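Local coordinates for protein PES4 (Saccharomyces cerevisiae, PDB 6EXX) that probably binds RNA, including the 3'-untranslated regions of mRNAs, and is represented here by its fourth RNA recognition motif domain, at residues A[3-8]-A[59-64]; A[7-12]-A[70-75]; A[27-32]-A[50-55]. All coordinates share one frame; numbering follows the deposited sequence.

Contact 1 of 3, residues A[3-8]-A[59-64]; sequences STLFLE and RIFNFL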
loop_
_atom_site.group_PDB
_atom_site.type_symbol
_atom_site.label_atom_id
_atom_site.label_comp_id
_atom_site.label_asym_id
_atom_site.label_seq_id
_atom_site.Cartn_x
_atom_site.Cartn_y
_atom_site.Cartn_z
ATOM N N SER A 3 6.671 3.969 10.580
ATOM C CA SER A 3 6.019 2.696 10.367
ATOM C C SER A 3 5.896 2.502 8.873
ATOM O O SER A 3 5.336 3.349 8.182
ATOM C CB SER A 3 4.640 2.706 11.015
ATOM O OG SER A 3 4.042 1.427 10.962
ATOM N N THR A 4 6.431 1.395 8.377
ATOM C CA THR A 4 6.392 1.108 6.953
ATOM C C THR A 4 5.532 -0.103 6.682
ATOM O O THR A 4 5.704 -1.152 7.291
ATOM C CB THR A 4 7.798 0.894 6.402
ATOM O OG1 THR A 4 8.579 2.048 6.698
ATOM C CG2 THR A 4 7.771 0.698 4.903
ATOM N N LEU A 5 4.607 0.068 5.746
ATOM C CA LEU A 5 3.722 -0.987 5.299
ATOM C C LEU A 5 4.221 -1.464 3.951
ATOM O O LEU A 5 4.183 -0.722 2.974
ATOM C CB LEU A 5 2.318 -0.420 5.144
ATOM C CG LEU A 5 1.240 -1.370 4.636
ATOM C CD1 LEU A 5 1.140 -2.580 5.538
ATOM C CD2 LEU A 5 -0.095 -0.653 4.539
ATOM N N PHE A 6 4.688 -2.704 3.886
ATOM C CA PHE A 6 5.091 -3.313 2.627
ATOM C C PHE A 6 3.885 -3.959 1.965
ATOM O O PHE A 6 3.025 -4.549 2.626
ATOM C CB PHE A 6 6.225 -4.315 2.843
ATOM C CG PHE A 6 7.541 -3.652 3.111
ATOM C CD1 PHE A 6 7.876 -3.237 4.386
ATOM C CD2 PHE A 6 8.426 -3.405 2.080
ATOM C CE1 PHE A 6 9.091 -2.612 4.632
ATOM C CE2 PHE A 6 9.637 -2.780 2.319
ATOM C CZ PHE A 6 9.960 -2.382 3.596
ATOM N N LEU A 7 3.826 -3.789 0.651
ATOM C CA LEU A 7 2.690 -4.185 -0.158
ATOM C C LEU A 7 3.159 -5.044 -1.317
ATOM O O LEU A 7 4.184 -4.753 -1.934
ATOM C CB LEU A 7 2.003 -2.945 -0.733
ATOM C CG LEU A 7 1.426 -1.965 0.279
ATOM C CD1 LEU A 7 0.887 -0.739 -0.422
ATOM C CD2 LEU A 7 0.352 -2.622 1.135
ATOM N N GLU A 8 2.396 -6.083 -1.640
ATOM C CA GLU A 8 2.649 -6.860 -2.837
ATOM C C GLU A 8 1.336 -7.436 -3.359
ATOM O O GLU A 8 0.276 -7.256 -2.767
ATOM C CB GLU A 8 3.684 -7.952 -2.558
ATOM C CG GLU A 8 3.185 -9.035 -1.645
ATOM C CD GLU A 8 4.186 -10.147 -1.445
ATOM O OE1 GLU A 8 5.397 -9.864 -1.347
ATOM O OE2 GLU A 8 3.754 -11.311 -1.388
ATOM N N ARG A 59 -4.534 2.873 9.866
ATOM C CA ARG A 59 -5.755 3.125 9.124
ATOM C C ARG A 59 -5.663 2.613 7.689
ATOM O O ARG A 59 -6.621 2.041 7.156
ATOM C CB ARG A 59 -6.115 4.611 9.167
ATOM C CG ARG A 59 -6.219 5.150 10.590
ATOM C CD ARG A 59 -7.273 6.234 10.769
ATOM N NE ARG A 59 -6.920 7.491 10.114
ATOM C CZ ARG A 59 -6.048 8.378 10.587
ATOM N NH1 ARG A 59 -5.392 8.160 11.721
ATOM N NH2 ARG A 59 -5.827 9.497 9.909
ATOM N N ILE A 60 -4.507 2.791 7.061
ATOM C CA ILE A 60 -4.323 2.328 5.695
ATOM C C ILE A 60 -4.148 0.800 5.642
ATOM O O ILE A 60 -4.695 0.139 4.757
ATOM C CB ILE A 60 -3.152 3.079 5.021
ATOM C CG1 ILE A 60 -3.417 4.593 5.010
ATOM C CG2 ILE A 60 -2.907 2.552 3.624
ATOM C CD1 ILE A 60 -4.703 5.000 4.330
ATOM N N PHE A 61 -3.426 0.229 6.599
ATOM C CA PHE A 61 -3.345 -1.214 6.719
ATOM C C PHE A 61 -4.734 -1.835 6.799
ATOM O O PHE A 61 -5.039 -2.818 6.127
ATOM C CB PHE A 61 -2.545 -1.614 7.953
ATOM C CG PHE A 61 -2.551 -3.083 8.209
ATOM C CD1 PHE A 61 -1.653 -3.914 7.578
ATOM C CD2 PHE A 61 -3.475 -3.649 9.063
ATOM C CE1 PHE A 61 -1.663 -5.274 7.802
ATOM C CE2 PHE A 61 -3.484 -5.008 9.283
ATOM C CZ PHE A 61 -2.574 -5.816 8.658
ATOM N N ASN A 62 -5.591 -1.270 7.635
ATOM C CA ASN A 62 -6.919 -1.836 7.808
ATOM C C ASN A 62 -7.684 -1.860 6.490
ATOM O O ASN A 62 -8.390 -2.823 6.198
ATOM C CB ASN A 62 -7.712 -1.052 8.860
ATOM C CG ASN A 62 -7.258 -1.323 10.274
ATOM O OD1 ASN A 62 -6.633 -2.339 10.562
ATOM N ND2 ASN A 62 -7.621 -0.430 11.178
ATOM N N PHE A 63 -7.556 -0.795 5.710
ATOM C CA PHE A 63 -8.251 -0.700 4.440
ATOM C C PHE A 63 -7.716 -1.693 3.403
ATOM O O PHE A 63 -8.478 -2.293 2.646
ATOM C CB PHE A 63 -8.142 0.732 3.904
ATOM C CG PHE A 63 -8.963 0.978 2.672
ATOM C CD1 PHE A 63 -8.448 0.697 1.420
ATOM C CD2 PHE A 63 -10.243 1.489 2.760
ATOM C CE1 PHE A 63 -9.199 0.917 0.274
ATOM C CE2 PHE A 63 -10.991 1.719 1.614
ATOM C CZ PHE A 63 -10.460 1.424 0.380
ATOM N N LEU A 64 -6.396 -1.838 3.352
ATOM C CA LEU A 64 -5.758 -2.615 2.296
ATOM C C LEU A 64 -5.595 -4.088 2.589
ATOM O O LEU A 64 -5.543 -4.879 1.658
ATOM C CB LEU A 64 -4.382 -2.051 1.973
ATOM C CG LEU A 64 -4.369 -0.712 1.244
ATOM C CD1 LEU A 64 -2.950 -0.188 1.154
ATOM C CD2 LEU A 64 -4.998 -0.816 -0.138
#
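Leu5 and Leu7 meet Ile60, Phe61 and Leu64 where the first strand of the RNA recognition motif fold packs on its second helix. No hydrogen bond crosses between the segments; the contact is hydrophobic. Leu5 does most of the touching on the strand side. Its CD1 comes in the plane of the Phe61 ring and meets the ring edge at CD1 of Phe61, 3.7 Å away. The two side chains cross at about a right angle. The other branch, Leu5 CD2, lies against the helix backbone, 4.0 Å from Phe61 CA. Leu5 CD2 reaches Ile60 CG2 more loosely, at 4.4 Å. With CG anti to the backbone N (chi1 178°), Leu5 carries its two methyls toward the helix.

The axes of segments 3-8 and 59-64 run nearly parallel, 18° apart, with a closest approach of 10.0 Å. The gap is filled by the side chains of both segments. Leu5 and Leu7 sit two residues apart, so both point toward the helix. Phe6, between them, points to the other sheet face, which in this family typically contacts RNA.

Further out, the Phe61 ring meets the ring of Trp78, and Phe61 also touches Thr76. Leu19 of helix 16-25 packs on both Leu7 and Leu64. Ile60 reaches Phe51 on the neighbouring strand. At the far end of the contact, CD1 of Leu64 sits against both branches of Leu7, 4.1 Å from Leu7 CD2 and 4.2 Å from Leu7 CD1.

Contact 2 of 3, residues A[7-12]-A[70-75]; sequences LENLSA and GGSIVT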
loop_
_atom_site.group_PDB
_atom_site.type_symbol
_atom_site.label_atom_id
_atom_site.label_comp_id
_atom_site.label_asym_id
_atom_site.label_seq_id
_atom_site.Cartn_x
_atom_site.Cartn_y
_atom_site.Cartn_z
ATOM N N LEU A 7 3.826 -3.789 0.651
ATOM C CA LEU A 7 2.690 -4.185 -0.158
ATOM C C LEU A 7 3.159 -5.044 -1.317
ATOM O O LEU A 7 4.184 -4.753 -1.934
ATOM C CB LEU A 7 2.003 -2.945 -0.733
ATOM C CG LEU A 7 1.426 -1.965 0.279
ATOM C CD1 LEU A 7 0.887 -0.739 -0.422
ATOM C CD2 LEU A 7 0.352 -2.622 1.135
ATOM N N GLU A 8 2.396 -6.083 -1.640
ATOM C CA GLU A 8 2.649 -6.860 -2.837
ATOM C C GLU A 8 1.336 -7.436 -3.359
ATOM O O GLU A 8 0.276 -7.256 -2.767
ATOM C CB GLU A 8 3.684 -7.952 -2.558
ATOM C CG GLU A 8 3.185 -9.035 -1.645
ATOM C CD GLU A 8 4.186 -10.147 -1.445
ATOM O OE1 GLU A 8 5.397 -9.864 -1.347
ATOM O OE2 GLU A 8 3.754 -11.311 -1.388
ATOM N N ASN A 9 1.428 -8.126 -4.487
ATOM C CA ASN A 9 0.247 -8.633 -5.165
ATOM C C ASN A 9 -0.687 -7.481 -5.532
ATOM O O ASN A 9 -1.914 -7.634 -5.503
ATOM C CB ASN A 9 -0.472 -9.696 -4.326
ATOM C CG ASN A 9 -1.163 -10.747 -5.181
ATOM O OD1 ASN A 9 -0.604 -11.202 -6.186
ATOM N ND2 ASN A 9 -2.370 -11.136 -4.799
ATOM N N LEU A 10 -0.106 -6.339 -5.908
ATOM C CA LEU A 10 -0.877 -5.180 -6.330
ATOM C C LEU A 10 -1.206 -5.268 -7.817
ATOM O O LEU A 10 -0.322 -5.312 -8.675
ATOM C CB LEU A 10 -0.111 -3.888 -6.083
ATOM C CG LEU A 10 0.376 -3.652 -4.656
ATOM C CD1 LEU A 10 1.064 -2.315 -4.569
ATOM C CD2 LEU A 10 -0.766 -3.779 -3.650
ATOM N N SER A 11 -2.489 -5.285 -8.130
ATOM C CA SER A 11 -2.932 -5.187 -9.503
ATOM C C SER A 11 -2.519 -3.844 -10.093
ATOM O O SER A 11 -2.187 -2.885 -9.400
ATOM C CB SER A 11 -4.442 -5.325 -9.549
ATOM O OG SER A 11 -5.029 -4.238 -8.875
ATOM N N ALA A 12 -2.568 -3.768 -11.417
ATOM C CA ALA A 12 -2.293 -2.518 -12.114
ATOM C C ALA A 12 -3.145 -1.353 -11.620
ATOM O O ALA A 12 -2.660 -0.224 -11.544
ATOM C CB ALA A 12 -2.478 -2.701 -13.611
ATOM N N GLY A 70 -8.692 -5.094 -8.459
ATOM C CA GLY A 70 -8.216 -5.405 -9.802
ATOM C C GLY A 70 -7.842 -6.860 -10.024
ATOM O O GLY A 70 -6.937 -7.172 -10.810
ATOM N N GLY A 71 -8.527 -7.766 -9.329
ATOM C CA GLY A 71 -8.337 -9.186 -9.530
ATOM C C GLY A 71 -7.356 -9.858 -8.596
ATOM O O GLY A 71 -7.264 -11.083 -8.619
ATOM N N SER A 72 -6.665 -9.075 -7.766
ATOM C CA SER A 72 -5.651 -9.609 -6.878
ATOM C C SER A 72 -5.892 -9.131 -5.450
ATOM O O SER A 72 -6.258 -7.973 -5.224
ATOM C CB SER A 72 -4.270 -9.153 -7.341
ATOM O OG SER A 72 -3.944 -9.692 -8.609
ATOM N N ILE A 73 -5.699 -10.038 -4.502
ATOM C CA ILE A 73 -5.839 -9.723 -3.084
ATOM C C ILE A 73 -4.559 -9.051 -2.580
ATOM O O ILE A 73 -3.476 -9.644 -2.629
ATOM C CB ILE A 73 -6.151 -11.003 -2.278
ATOM C CG1 ILE A 73 -7.504 -11.577 -2.711
ATOM C CG2 ILE A 73 -6.149 -10.713 -0.788
ATOM C CD1 ILE A 73 -7.802 -12.954 -2.156
ATOM N N VAL A 74 -4.680 -7.810 -2.120
ATOM C CA VAL A 74 -3.538 -7.067 -1.625
ATOM C C VAL A 74 -2.951 -7.762 -0.418
ATOM O O VAL A 74 -3.657 -8.091 0.539
ATOM C CB VAL A 74 -3.930 -5.636 -1.257
ATOM C CG1 VAL A 74 -2.756 -4.888 -0.632
ATOM C CG2 VAL A 74 -4.456 -4.917 -2.483
ATOM N N THR A 75 -1.644 -7.960 -0.474
ATOM C CA THR A 75 -0.937 -8.688 0.543
ATOM C C THR A 75 0.056 -7.745 1.211
ATOM O O THR A 75 0.757 -6.974 0.556
ATOM C CB THR A 75 -0.335 -9.918 -0.124
ATOM O OG1 THR A 75 -1.406 -10.690 -0.706
ATOM C CG2 THR A 75 0.427 -10.752 0.863
HETATM O O HOH W 1 -4.207 -5.838 -5.904
HETATM O O HOH W 2 -4.989 -12.708 -5.311
HETATM O O HOH W 3 -2.448 -11.925 -8.199
#
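Glu8 and Thr75 form an antiparallel hydrogen-bonded pair, with Glu8 N 2.9 Å from Thr75 O and Thr75 N 3.1 Å from Glu8 O. Their side chains lie on the same face of the sheet, and Glu8 CG comes 3.9 Å from Thr75 CB. Beyond this pair the chain turns a corner at Asn9. There the side-chain amide of Asn9 continues the hydrogen bonding to segment 70-75. Asn9 ND2 gives a nearly straight bond to Ile73 O (2.9 Å, 167° at the hydrogen), which lies close to the amide plane. The same ND2 also donates to a water that accepts from Ile73 N. A second water donates to Asn9 OD1 and bonds to Ser72 OG. An alanine here would probably leave Ile73 O without this donor and lose both water links, to Ile73 N and Ser72 OG.

The corner is a G1 beta bulge in the first strand of the RNA recognition motif fold. Asn9 (phi 59°) and Leu10 both face Tyr45 on the strand at the other side. From the bulge itself, Leu10 CD2 packs on Val74 CG1 at 3.8 Å. Leu7 CD2 touches the same Val74 methyl from further off. Ser72 CB rests 3.4 Å from Asn9 O. A third water accepts from Ser11 N and lies within bonding distance of Asn9 O and Ser72 O, between the segments. Ser11 OG is hydrogen-bonded to Val69 O, while Ser11 CB lies 3.4 Å from Gly70 O.

Contact 3 of 3, residues A[27-32]-A[50-55]; sequences NIRPFK and KFRNFE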
loop_
_atom_site.group_PDB
_atom_site.type_symbol
_atom_site.label_atom_id
_atom_site.label_comp_id
_atom_site.label_asym_id
_atom_site.label_seq_id
_atom_site.Cartn_x
_atom_site.Cartn_y
_atom_site.Cartn_z
ATOM N N ASN A 27 -6.807 11.900 5.578
ATOM C CA ASN A 27 -6.031 13.030 6.081
ATOM C C ASN A 27 -4.672 12.576 6.611
ATOM O O ASN A 27 -4.194 13.067 7.631
ATOM C CB ASN A 27 -6.798 13.784 7.171
ATOM C CG ASN A 27 -6.155 15.106 7.526
ATOM O OD1 ASN A 27 -5.661 15.826 6.661
ATOM N ND2 ASN A 27 -6.125 15.417 8.811
ATOM N N ILE A 28 -4.061 11.637 5.898
ATOM C CA ILE A 28 -2.748 11.100 6.245
ATOM C C ILE A 28 -1.716 11.573 5.241
ATOM O O ILE A 28 -1.945 11.499 4.032
ATOM C CB ILE A 28 -2.774 9.560 6.262
ATOM C CG1 ILE A 28 -3.586 9.081 7.465
ATOM C CG2 ILE A 28 -1.355 8.975 6.284
ATOM C CD1 ILE A 28 -3.920 7.629 7.442
ATOM N N ARG A 29 -0.582 12.051 5.752
ATOM C CA ARG A 29 0.546 12.458 4.929
ATOM C C ARG A 29 1.682 11.462 5.127
ATOM O O ARG A 29 2.429 11.555 6.097
ATOM C CB ARG A 29 1.008 13.861 5.327
ATOM C CG ARG A 29 -0.070 14.923 5.175
ATOM C CD ARG A 29 0.449 16.313 5.511
ATOM N NE ARG A 29 0.911 16.412 6.893
ATOM C CZ ARG A 29 2.152 16.727 7.250
ATOM N NH1 ARG A 29 3.070 16.979 6.325
ATOM N NH2 ARG A 29 2.477 16.791 8.533
ATOM N N PRO A 30 1.805 10.486 4.216
ATOM C CA PRO A 30 2.914 9.543 4.332
ATOM C C PRO A 30 4.226 10.242 4.025
ATOM O O PRO A 30 4.239 11.265 3.342
ATOM C CB PRO A 30 2.598 8.499 3.261
ATOM C CG PRO A 30 1.828 9.256 2.233
ATOM C CD PRO A 30 1.022 10.269 2.989
ATOM N N PHE A 31 5.321 9.699 4.536
ATOM C CA PHE A 31 6.637 10.153 4.122
ATOM C C PHE A 31 6.886 9.778 2.661
ATOM O O PHE A 31 7.488 10.553 1.919
ATOM C CB PHE A 31 7.734 9.541 4.996
ATOM C CG PHE A 31 7.933 10.221 6.325
ATOM C CD1 PHE A 31 7.911 11.598 6.442
ATOM C CD2 PHE A 31 8.204 9.469 7.459
ATOM C CE1 PHE A 31 8.125 12.208 7.666
ATOM C CE2 PHE A 31 8.420 10.079 8.680
ATOM C CZ PHE A 31 8.372 11.442 8.782
ATOM N N LYS A 32 6.441 8.590 2.247
ATOM C CA LYS A 32 6.717 8.119 0.894
ATOM C C LYS A 32 5.730 7.036 0.489
ATOM O O LYS A 32 5.466 6.133 1.263
ATOM C CB LYS A 32 8.141 7.548 0.820
ATOM C CG LYS A 32 8.596 7.164 -0.586
ATOM C CD LYS A 32 9.022 8.390 -1.382
ATOM C CE LYS A 32 9.614 8.013 -2.731
ATOM N NZ LYS A 32 8.573 7.556 -3.690
ATOM N N LYS A 50 5.649 4.436 3.558
ATOM C CA LYS A 50 6.346 4.773 4.790
ATOM C C LYS A 50 5.557 5.871 5.471
ATOM O O LYS A 50 5.405 6.958 4.918
ATOM C CB LYS A 50 7.767 5.257 4.516
ATOM C CG LYS A 50 8.571 5.484 5.792
ATOM C CD LYS A 50 9.843 6.296 5.585
ATOM C CE LYS A 50 10.769 5.701 4.564
ATOM N NZ LYS A 50 11.988 6.546 4.457
ATOM N N PHE A 51 5.055 5.567 6.663
ATOM C CA PHE A 51 4.238 6.491 7.438
ATOM C C PHE A 51 5.028 7.135 8.573
ATOM O O PHE A 51 6.031 6.597 9.045
ATOM C CB PHE A 51 3.035 5.761 8.034
ATOM C CG PHE A 51 2.096 5.201 7.008
ATOM C CD1 PHE A 51 1.103 5.998 6.458
ATOM C CD2 PHE A 51 2.190 3.881 6.605
ATOM C CE1 PHE A 51 0.226 5.483 5.535
ATOM C CE2 PHE A 51 1.312 3.373 5.677
ATOM C CZ PHE A 51 0.338 4.174 5.140
ATOM N N ARG A 52 4.547 8.290 9.018
ATOM C CA ARG A 52 5.171 9.018 10.109
ATOM C C ARG A 52 5.028 8.326 11.456
ATOM O O ARG A 52 5.846 8.544 12.346
ATOM C CB ARG A 52 4.572 10.417 10.194
ATOM C CG ARG A 52 4.766 11.235 8.948
ATOM C CD ARG A 52 3.836 12.439 8.919
ATOM N NE ARG A 52 3.998 13.207 7.689
ATOM C CZ ARG A 52 4.902 14.162 7.510
ATOM N NH1 ARG A 52 5.741 14.489 8.484
ATOM N NH2 ARG A 52 4.965 14.796 6.351
ATOM N N ASN A 53 3.988 7.517 11.613
ATOM C CA ASN A 53 3.733 6.851 12.878
ATOM C C ASN A 53 2.813 5.659 12.657
ATOM O O ASN A 53 2.260 5.466 11.567
ATOM C CB ASN A 53 3.144 7.825 13.907
ATOM C CG ASN A 53 1.949 8.575 13.377
ATOM O OD1 ASN A 53 0.960 7.972 12.959
ATOM N ND2 ASN A 53 2.033 9.902 13.386
ATOM N N PHE A 54 2.654 4.855 13.697
ATOM C CA PHE A 54 1.886 3.628 13.602
ATOM C C PHE A 54 0.397 3.923 13.485
ATOM O O PHE A 54 -0.339 3.153 12.889
ATOM C CB PHE A 54 2.168 2.746 14.819
ATOM C CG PHE A 54 1.638 1.353 14.685
ATOM C CD1 PHE A 54 2.118 0.501 13.698
ATOM C CD2 PHE A 54 0.654 0.890 15.539
ATOM C CE1 PHE A 54 1.629 -0.785 13.573
ATOM C CE2 PHE A 54 0.167 -0.402 15.428
ATOM C CZ PHE A 54 0.651 -1.239 14.440
ATOM N N GLU A 55 -0.044 5.031 14.070
ATOM C CA GLU A 55 -1.441 5.436 14.001
ATOM C C GLU A 55 -1.882 5.647 12.553
ATOM O O GLU A 55 -2.920 5.143 12.129
ATOM C CB GLU A 55 -1.654 6.714 14.816
ATOM C CG GLU A 55 -1.611 6.515 16.329
ATOM C CD GLU A 55 -0.210 6.368 16.901
ATOM O OE1 GLU A 55 0.770 6.795 16.256
ATOM O OE2 GLU A 55 -0.094 5.838 18.031
HETATM O O HOH W 4 2.160 9.271 7.807
#
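A classic beta bulge joins the loop after helix 16-25 to the end of strand 44-51: Phe31 and Lys32 both face Lys50. Lys50 N donates to Lys32 O at 2.9 Å. Lys50 O takes two donors, Lys32 N at 3.3 Å and Phe31 N at 2.8 Å; the second bond is weak, bent to 128° at the hydrogen.

Arg52 carries the outer part of the contact. Its chain is extended from CG to NE. The Arg52 and Phe31 side chains cross at about a right angle, with the ring and guanidinium planes 47° apart. Arg52 CG sits over the ring centre, a CH-pi contact 3.7 Å from the centroid. NE then donates to Arg29 O at 2.8 Å, with the acceptor close to the guanidinium plane. A water links Arg29 O to Arg52 N as well, so this carbonyl ties the loop to Arg52 twice. The Arg52 guanidinium lies between two groups. Phe31 CE1 is over one face, near the rim, and Arg29 NH2 is over the centre of the opposite face. The two guanidinium planes are 34° apart. Arg29 NH1 and Arg52 NH2, both donors, come within 2.9 Å, and their like charges would probably repel; the bond from NE and the ring contact may offset this.

Deeper in, Ile28 CG2 meets the Phe51 ring at its edge, 3.9 Å from CD1. Phe51 also packs on Leu5 of strand 3-10 and on Ala57 and Ile60 of helix 54-64, while Asn53 caps the start of that helix.

From the N terminus, strand 3-10 opens contacts 1 and 2 together, and they share Leu7 and Glu8. Contact 1 closes a loop on helix 54-64. Contact 2 continues past it and closes a longer one on strand 72-78, the neighbour of strand 3-10 in the sheet. The two touch where Leu64 O meets Val74 CB. Contact 3 closes a short loop around strands 32-39 and 44-51 and lies within both larger loops. It meets contact 1 through helix 54-64 and through a probable hydrogen bond between Ser3 O and Phe51 N, where strands 3-10 and 44-51 are neighbours. Contacts 2 and 3 sit on opposite sides of the chain's centre, their centres about 21 Å apart.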